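Local atomic coordinates of ceramide very long chain fatty acid hydroxylase SCS7 (Saccharomyces cerevisiae, PDB entry 4ZR1), a protein that hydroxylates very long chain fatty acids of sphingolipids, probably at C-2 of the ceramide acyl chain, with electrons from cytochrome b5. Residues W111-V115 with F218-F223; R186-P190 with Y228-H232. Residues are numbered along the deposited sequence.

Contact 1: W111-V115 with F218-F223. With TRD (tridecane), chain K.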
ATOM      1  N   TRP A 111       8.416  -1.854  15.493  1.00 62.49           N
ATOM      2  CA  TRP A 111       9.678  -1.760  14.757  1.00 62.89           C
ATOM      3  C   TRP A 111      10.667  -0.699  15.226  1.00 60.28           C
ATOM      4  O   TRP A 111      11.873  -0.868  15.048  1.00 71.32           O
ATOM      5  CB  TRP A 111       9.372  -1.564  13.277  1.00 57.92           C
ATOM      6  CG  TRP A 111       8.580  -2.725  12.729  1.00 64.75           C
ATOM      7  CD1 TRP A 111       7.362  -2.672  12.114  1.00 62.06           C
ATOM      8  CD2 TRP A 111       8.938  -4.114  12.787  1.00 67.67           C
ATOM      9  NE1 TRP A 111       6.952  -3.936  11.766  1.00 62.58           N
ATOM     10  CE2 TRP A 111       7.896  -4.838  12.172  1.00 68.17           C
ATOM     11  CE3 TRP A 111      10.039  -4.813  13.292  1.00 72.66           C
ATOM     12  CZ2 TRP A 111       7.922  -6.221  12.047  1.00 80.18           C
ATOM     13  CZ3 TRP A 111      10.067  -6.182  13.168  1.00 81.53           C
ATOM     14  CH2 TRP A 111       9.013  -6.876  12.549  1.00 87.65           C
ATOM     15  N   LEU A 112      10.182   0.380  15.826  1.00 61.01           N
ATOM     16  CA  LEU A 112      11.089   1.373  16.390  1.00 68.51           C
ATOM     17  C   LEU A 112      12.038   0.798  17.465  1.00 69.89           C
ATOM     18  O   LEU A 112      13.161   1.265  17.592  1.00 72.40           O
ATOM     19  CB  LEU A 112      10.304   2.548  16.966  1.00 66.42           C
ATOM     20  CG  LEU A 112       9.690   3.532  15.968  1.00 62.28           C
ATOM     21  CD1 LEU A 112       9.144   4.754  16.711  1.00 54.84           C
ATOM     22  CD2 LEU A 112      10.698   3.956  14.927  1.00 62.73           C
ATOM     23  N   PRO A 113      11.605  -0.211  18.245  1.00 69.80           N
ATOM     24  CA  PRO A 113      12.653  -0.786  19.099  1.00 72.98           C
ATOM     25  C   PRO A 113      13.735  -1.518  18.314  1.00 65.95           C
ATOM     26  O   PRO A 113      14.875  -1.558  18.760  1.00 62.96           O
ATOM     27  CB  PRO A 113      11.881  -1.761  19.996  1.00 69.07           C
ATOM     28  CG  PRO A 113      10.513  -1.189  20.061  1.00 68.04           C
ATOM     29  CD  PRO A 113      10.264  -0.631  18.684  1.00 72.90           C
ATOM     30  N   VAL A 114      13.391  -2.098  17.171  1.00 59.50           N
ATOM     31  CA  VAL A 114      14.404  -2.756  16.361  1.00 67.20           C
ATOM     32  C   VAL A 114      15.339  -1.695  15.753  1.00 67.29           C
ATOM     33  O   VAL A 114      16.549  -1.889  15.716  1.00 70.67           O
ATOM     34  CB  VAL A 114      13.769  -3.644  15.259  1.00 64.13           C
ATOM     35  CG1 VAL A 114      14.840  -4.234  14.367  1.00 65.42           C
ATOM     36  CG2 VAL A 114      12.961  -4.772  15.900  1.00 52.40           C
ATOM     37  N   VAL A 115      14.778  -0.568  15.316  1.00 57.33           N
ATOM     38  CA  VAL A 115      15.571   0.543  14.793  1.00 68.41           C
ATOM     39  C   VAL A 115      16.595   1.035  15.809  1.00 72.50           C
ATOM     40  O   VAL A 115      17.779   1.183  15.503  1.00 73.99           O
ATOM     41  CB  VAL A 115      14.684   1.737  14.375  1.00 64.86           C
ATOM     42  CG1 VAL A 115      15.539   2.949  14.102  1.00 61.33           C
ATOM     43  CG2 VAL A 115      13.868   1.391  13.149  1.00 56.00           C
ATOM     44  N   PHE A 218      20.840  -0.762   8.143  1.00 65.90           N
ATOM     45  CA  PHE A 218      19.550  -1.411   8.304  1.00 63.21           C
ATOM     46  C   PHE A 218      18.640  -0.607   9.229  1.00 66.34           C
ATOM     47  O   PHE A 218      17.434  -0.518   8.988  1.00 70.07           O
ATOM     48  CB  PHE A 218      19.702  -2.834   8.853  1.00 65.98           C
ATOM     49  CG  PHE A 218      18.395  -3.521   9.096  1.00 68.65           C
ATOM     50  CD1 PHE A 218      17.630  -3.979   8.025  1.00 70.73           C
ATOM     51  CD2 PHE A 218      17.914  -3.695  10.386  1.00 72.50           C
ATOM     52  CE1 PHE A 218      16.405  -4.610   8.237  1.00 65.51           C
ATOM     53  CE2 PHE A 218      16.689  -4.333  10.606  1.00 70.15           C
ATOM     54  CZ  PHE A 218      15.936  -4.783   9.526  1.00 65.43           C
ATOM     55  N   ALA A 219      19.208  -0.027  10.285  1.00 52.84           N
ATOM     56  CA  ALA A 219      18.392   0.743  11.213  1.00 54.74           C
ATOM     57  C   ALA A 219      17.694   1.867  10.454  1.00 63.78           C
ATOM     58  O   ALA A 219      16.511   2.130  10.669  1.00 66.64           O
ATOM     59  CB  ALA A 219      19.237   1.296  12.356  1.00 60.71           C
ATOM     60  N   GLY A 220      18.429   2.508   9.547  1.00 67.44           N
ATOM     61  CA  GLY A 220      17.901   3.598   8.747  1.00 60.56           C
ATOM     62  C   GLY A 220      16.815   3.177   7.763  1.00 62.28           C
ATOM     63  O   GLY A 220      15.760   3.807   7.683  1.00 60.61           O
ATOM     64  N   GLY A 221      17.081   2.121   7.003  1.00 57.27           N
ATOM     65  CA  GLY A 221      16.096   1.571   6.096  1.00 56.69           C
ATOM     66  C   GLY A 221      14.818   1.183   6.826  1.00 65.50           C
ATOM     67  O   GLY A 221      13.707   1.414   6.328  1.00 59.94           O
ATOM     68  N   LEU A 222      14.970   0.608   8.018  1.00 57.80           N
ATOM     69  CA  LEU A 222      13.817   0.193   8.800  1.00 63.69           C
ATOM     70  C   LEU A 222      13.037   1.413   9.300  1.00 68.96           C
ATOM     71  O   LEU A 222      11.797   1.423   9.243  1.00 70.48           O
ATOM     72  CB  LEU A 222      14.248  -0.692   9.971  1.00 66.56           C
ATOM     73  CG  LEU A 222      13.101  -1.261  10.805  1.00 66.96           C
ATOM     74  CD1 LEU A 222      12.186  -2.074   9.933  1.00 57.18           C
ATOM     75  CD2 LEU A 222      13.650  -2.102  11.925  1.00 67.79           C
ATOM     76  N   PHE A 223      13.759   2.437   9.764  1.00 57.50           N
ATOM     77  CA  PHE A 223      13.139   3.684  10.237  1.00 59.05           C
ATOM     78  C   PHE A 223      12.367   4.364   9.110  1.00 64.23           C
ATOM     79  O   PHE A 223      11.290   4.921   9.317  1.00 69.00           O
ATOM     80  CB  PHE A 223      14.199   4.638  10.794  1.00 56.05           C
ATOM     81  CG  PHE A 223      13.660   5.983  11.208  1.00 60.05           C
ATOM     82  CD1 PHE A 223      12.988   6.140  12.411  1.00 60.60           C
ATOM     83  CD2 PHE A 223      13.832   7.091  10.399  1.00 52.28           C
ATOM     84  CE1 PHE A 223      12.493   7.372  12.789  1.00 58.53           C
ATOM     85  CE2 PHE A 223      13.350   8.323  10.778  1.00 56.09           C
ATOM     86  CZ  PHE A 223      12.680   8.465  11.977  1.00 61.01           C
TER
HETATM   87  C1  TRD K 409       9.203  -3.884   2.602  1.00 62.08           C
HETATM   88  C2  TRD K 409      10.659  -4.249   2.867  1.00 64.62           C
HETATM   89  C3  TRD K 409      11.267  -3.241   3.832  1.00 72.58           C
HETATM   90  C4  TRD K 409      12.785  -3.283   3.825  1.00 73.00           C
HETATM   91  C5  TRD K 409      13.338  -2.380   4.916  1.00 69.39           C
HETATM   92  C6  TRD K 409      14.830  -2.595   5.054  1.00 73.96           C
HETATM   93  C7  TRD K 409      15.600  -1.480   4.369  1.00 77.93           C
HETATM   94  C8  TRD K 409      17.012  -1.912   3.994  1.00 84.60           C
HETATM   95  C9  TRD K 409      17.943  -0.706   3.965  1.00 84.33           C
HETATM   96  C10 TRD K 409      19.326  -1.029   3.426  1.00 79.76           C
HETATM   97  C11 TRD K 409      20.232   0.187   3.514  1.00 81.99           C
HETATM   98  C12 TRD K 409      21.639  -0.153   3.041  1.00 82.28           C
HETATM   99  C13 TRD K 409      22.619   1.002   3.220  1.00 67.64           C

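Contact 2: R186-P190 with Y228-H232. With ZN (zinc ion), chain C; BOG (octyl beta-D-glucopyranoside), chain E.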
ATOM      1  N   ARG A 186      -6.754  -2.006   7.467  1.00 63.35           N
ATOM      2  CA  ARG A 186      -6.131  -2.725   6.364  1.00 58.45           C
ATOM      3  C   ARG A 186      -5.283  -1.806   5.506  1.00 69.78           C
ATOM      4  O   ARG A 186      -5.236  -1.954   4.286  1.00 73.85           O
ATOM      5  CB  ARG A 186      -7.188  -3.403   5.487  1.00 68.40           C
ATOM      6  CG  ARG A 186      -7.553  -4.809   5.925  1.00 68.51           C
ATOM      7  CD  ARG A 186      -8.376  -4.790   7.191  1.00 68.61           C
ATOM      8  NE  ARG A 186      -8.835  -6.129   7.528  1.00 77.95           N
ATOM      9  CZ  ARG A 186     -10.035  -6.612   7.215  1.00 74.01           C
ATOM     10  NH1 ARG A 186     -10.922  -5.858   6.564  1.00 58.80           N
ATOM     11  NH2 ARG A 186     -10.349  -7.852   7.559  1.00 60.25           N
ATOM     12  N   LEU A 187      -4.619  -0.850   6.141  1.00 69.67           N
ATOM     13  CA  LEU A 187      -3.758   0.072   5.423  1.00 62.87           C
ATOM     14  C   LEU A 187      -2.296  -0.270   5.695  1.00 70.11           C
ATOM     15  O   LEU A 187      -1.563  -0.646   4.780  1.00 67.48           O
ATOM     16  CB  LEU A 187      -4.083   1.520   5.809  1.00 58.27           C
ATOM     17  CG  LEU A 187      -3.441   2.664   5.022  1.00 65.05           C
ATOM     18  CD1 LEU A 187      -4.235   3.957   5.175  1.00 68.15           C
ATOM     19  CD2 LEU A 187      -2.015   2.885   5.490  1.00 63.59           C
ATOM     20  N   VAL A 188      -1.859  -0.139   6.944  1.00 65.97           N
ATOM     21  CA  VAL A 188      -0.465  -0.429   7.232  1.00 60.66           C
ATOM     22  C   VAL A 188      -0.225  -1.921   7.126  1.00 65.55           C
ATOM     23  O   VAL A 188      -1.161  -2.716   7.102  1.00 77.44           O
ATOM     24  CB  VAL A 188      -0.022   0.067   8.612  1.00 57.58           C
ATOM     25  CG1 VAL A 188      -0.387   1.554   8.785  1.00 58.15           C
ATOM     26  CG2 VAL A 188      -0.617  -0.788   9.706  1.00 54.24           C
ATOM     27  N   MET A 189       1.041  -2.291   7.032  1.00 69.13           N
ATOM     28  CA  MET A 189       1.413  -3.670   6.800  1.00 73.60           C
ATOM     29  C   MET A 189       1.363  -4.437   8.094  1.00 70.56           C
ATOM     30  O   MET A 189       1.844  -3.972   9.119  1.00 69.74           O
ATOM     31  CB  MET A 189       2.813  -3.764   6.207  1.00 81.15           C
ATOM     32  CG  MET A 189       3.011  -2.943   4.958  1.00 94.49           C
ATOM     33  SD  MET A 189       4.640  -3.268   4.280  1.00133.33           S
ATOM     34  CE  MET A 189       4.681  -5.034   4.505  1.00106.45           C
ATOM     35  N   PRO A 190       0.767  -5.623   8.059  1.00 65.69           N
ATOM     36  CA  PRO A 190       0.832  -6.488   9.235  1.00 63.04           C
ATOM     37  C   PRO A 190       2.252  -7.002   9.417  1.00 60.17           C
ATOM     38  O   PRO A 190       2.892  -7.319   8.414  1.00 62.86           O
ATOM     39  CB  PRO A 190      -0.144  -7.617   8.889  1.00 70.18           C
ATOM     40  CG  PRO A 190      -0.252  -7.595   7.444  1.00 62.45           C
ATOM     41  CD  PRO A 190      -0.109  -6.174   7.016  1.00 62.35           C
ATOM     42  N   TYR A 228       7.262   5.750   6.341  1.00 58.92           N
ATOM     43  CA  TYR A 228       6.385   5.509   5.195  1.00 62.23           C
ATOM     44  C   TYR A 228       4.950   5.072   5.555  1.00 73.56           C
ATOM     45  O   TYR A 228       3.977   5.677   5.089  1.00 79.22           O
ATOM     46  CB  TYR A 228       7.009   4.450   4.275  1.00 66.59           C
ATOM     47  CG  TYR A 228       5.981   3.695   3.446  1.00 69.35           C
ATOM     48  CD1 TYR A 228       5.444   4.253   2.288  1.00 68.59           C
ATOM     49  CD2 TYR A 228       5.550   2.425   3.821  1.00 63.32           C
ATOM     50  CE1 TYR A 228       4.502   3.572   1.533  1.00 58.46           C
ATOM     51  CE2 TYR A 228       4.621   1.737   3.076  1.00 57.82           C
ATOM     52  CZ  TYR A 228       4.091   2.317   1.933  1.00 62.48           C
ATOM     53  OH  TYR A 228       3.153   1.630   1.185  1.00 71.11           O
ATOM     54  N   ASP A 229       4.820   4.018   6.363  1.00 62.99           N
ATOM     55  CA  ASP A 229       3.519   3.410   6.640  1.00 62.63           C
ATOM     56  C   ASP A 229       2.683   4.330   7.508  1.00 70.03           C
ATOM     57  O   ASP A 229       1.471   4.411   7.337  1.00 73.19           O
ATOM     58  CB  ASP A 229       3.677   2.052   7.332  1.00 64.26           C
ATOM     59  CG  ASP A 229       2.856   0.930   6.665  1.00 78.16           C
ATOM     60  OD1 ASP A 229       2.034   1.195   5.751  1.00 85.31           O
ATOM     61  OD2 ASP A 229       3.047  -0.241   7.072  1.00 70.96           O
ATOM     62  N   GLU A 230       3.337   5.006   8.454  1.00 70.55           N
ATOM     63  CA  GLU A 230       2.671   6.009   9.276  1.00 65.25           C
ATOM     64  C   GLU A 230       2.234   7.171   8.406  1.00 68.23           C
ATOM     65  O   GLU A 230       1.083   7.593   8.456  1.00 72.20           O
ATOM     66  CB  GLU A 230       3.582   6.493  10.392  1.00 58.82           C
ATOM     67  CG  GLU A 230       3.913   5.401  11.384  1.00 72.69           C
ATOM     68  CD  GLU A 230       2.669   4.738  11.948  1.00 71.87           C
ATOM     69  OE1 GLU A 230       1.955   5.370  12.743  1.00 74.55           O
ATOM     70  OE2 GLU A 230       2.393   3.587  11.577  1.00 79.09           O
ATOM     71  N   CYS A 231       3.153   7.673   7.589  1.00 64.31           N
ATOM     72  CA  CYS A 231       2.795   8.689   6.619  1.00 67.88           C
ATOM     73  C   CYS A 231       1.608   8.199   5.788  1.00 79.33           C
ATOM     74  O   CYS A 231       0.566   8.862   5.723  1.00 76.79           O
ATOM     75  CB  CYS A 231       3.975   9.034   5.715  1.00 60.43           C
ATOM     76  SG  CYS A 231       3.616  10.371   4.545  1.00 74.87           S
ATOM     77  N   HIS A 232       1.767   7.022   5.184  1.00 79.78           N
ATOM     78  CA  HIS A 232       0.725   6.430   4.350  1.00 72.01           C
ATOM     79  C   HIS A 232      -0.624   6.409   5.052  1.00 66.30           C
ATOM     80  O   HIS A 232      -1.629   6.811   4.475  1.00 70.19           O
ATOM     81  CB  HIS A 232       1.104   5.014   3.944  1.00 76.86           C
ATOM     82  CG  HIS A 232       0.150   4.403   2.977  1.00 66.79           C
ATOM     83  ND1 HIS A 232       0.083   3.049   2.748  1.00 78.79           N
ATOM     84  CD2 HIS A 232      -0.781   4.971   2.173  1.00 73.83           C
ATOM     85  CE1 HIS A 232      -0.853   2.804   1.847  1.00 78.80           C
ATOM     86  NE2 HIS A 232      -1.396   3.952   1.486  1.00 72.16           N
TER
HETATM   87 ZN    ZN C 401      -3.062   4.559   0.019  1.00 81.14          ZN
HETATM   88  C1  BOG E 403      -2.012  -5.269   3.441  1.00 99.27           C
HETATM   89  O1  BOG E 403      -2.784  -5.883   4.450  1.00111.22           O
HETATM   90  C2  BOG E 403      -2.478  -3.842   3.280  1.00 92.87           C
HETATM   91  O2  BOG E 403      -3.779  -3.882   2.741  1.00 94.70           O
HETATM   92  C3  BOG E 403      -1.602  -3.109   2.289  1.00 86.38           C
HETATM   93  O3  BOG E 403      -1.856  -1.722   2.266  1.00 71.65           O
HETATM   94  C4  BOG E 403      -0.147  -3.349   2.553  1.00 90.54           C
HETATM   95  O4  BOG E 403       0.565  -2.841   1.450  1.00102.93           O
HETATM   96  C5  BOG E 403       0.101  -4.829   2.671  1.00 96.87           C
HETATM   97  O5  BOG E 403      -0.641  -5.321   3.766  1.00100.44           O
HETATM   98  C6  BOG E 403       1.601  -5.023   2.836  1.00100.38           C
HETATM   99  O6  BOG E 403       1.920  -6.181   3.575  1.00100.96           O
HETATM  100  C1' BOG E 403      -3.272  -7.169   4.124  1.00103.99           C
HETATM  101  C2' BOG E 403      -4.103  -7.738   5.255  1.00 91.02           C
HETATM  102  C3' BOG E 403      -4.056  -9.251   5.172  1.00 90.45           C
HETATM  103  C4' BOG E 403      -3.526  -9.872   6.452  1.00 89.65           C
HETATM  104  C5' BOG E 403      -2.708 -11.112   6.138  1.00 82.50           C
HETATM  105  C6' BOG E 403      -2.549 -11.951   7.383  1.00 81.12           C
HETATM  106  C7' BOG E 403      -1.590 -13.090   7.123  1.00 88.41           C
HETATM  107  C8' BOG E 403      -2.304 -14.181   6.357  1.00 92.06           C

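Contact 1: W111-V115 with F218-F223
W111 enters through its backbone as much as its side chain: its O lies 3.8 Å from CD2 of L222, while its CB is 4.4 Å from L222 CD1. The indole continues toward helix 191-208, where it touches P191 and V195 and its ring meets that of F194. L112 has a CA-CB bond pointing sideways, yet its tip closes in, L112 CD2 coming to 4.0 Å from F223 CD1 at the edge of that ring. P113 faces away; having no amide hydrogen, it contributes to a kink here, and the V114 N to W111 O bond (2.9 Å) is weak. These residues belong to TM1 and TM4 of a helical membrane domain, and the short axes run nearly antiparallel (156°), 9.1 Å apart at closest approach. The side chains that meet are all apolar, and 331 Å² is buried between the two segments. V114 points toward TM4, and its CG1 reaches L222 CD2 at 3.5 Å and the edge of the F218 ring at CE2, 4.2 Å. V115 is covered most, by 86 Å²: CG2 sits 3.6 Å from L222 CG and 3.5 Å from F223 N, CG1 is 3.9 Å from F223 CB, and its O approaches A219 CB at 3.5 Å. Behind this interface the bare CA of G221 lies 3.5 Å from tridecane C7; an ideal CB there would fall 2.2 Å from C9.

Contact 2: R186-P190 with Y228-H232
L187 lays its CD2 methyl over one face of the H232 imidazole, 3.7 Å from the ring centroid and 21° off the ring normal, a CH-pi contact whose closest atom pair is L187 CD2 to H232 ND1 at 3.5 Å. That ring is a zinc ligand of the histidine-rich dimetal centre found in this hydroxylase family: H232 NE2 binds the ion at 2.3 Å, and H177, H236, H251 and H255 complete the site, which is likely catalytic. The methyl thus covers a face of a ring that also binds the metal through NE2. The loop 186-190 leads into helix 191-208, with P190 at its N-cap position, and passes alongside the cytoplasmic end of TM4. Its backbone is held there by D229, whose CA-CB bond points at the loop. D229 OD2 accepts a hydrogen bond from M189 N at 2.9 Å with an almost straight N-H...O angle of 173°. V188 packs against the same carboxylate, V188 CA being 3.3 Å from D229 OD1 and V188 CB 3.4 Å from D229 OD2. CA atoms of V188 and D229 are 5.6 Å apart, so loop and helix run close at this point. R186 turns elsewhere, forming salt bridges with D183 and E97. The loop's carbonyls also receive an octyl glucoside head group, which donates O2 to R186 O at 2.9 Å and O3 to L187 O at 2.8 Å; further along this sugar, O5 lies 3.4 Å from P190 CD, and O6 stands 3.1 Å from M189 CE.

Overall arrangement
From the N terminus, the chain first meets contact 1 in helix 106-125, then passes through helices 128-154 and 164-179 to the loop 186-190 of contact 2. After helix 191-208 it turns into helix 211-236, where residues 218-223 close contact 1 across 102 intervening residues and, soon after, residues 228-232 close contact 2 across 37. The segments alternate, so the two closures cross. Helix 211-236 serves both: its middle meets TM1, and later turns of the same TM4, toward the cytoplasmic end, meet the loop beside the zinc site. The contact centres lie 15 Å apart and their nearest atoms about 5 Å, without touching. V107, on the same helix as W111-V115, also packs on V188 and D229.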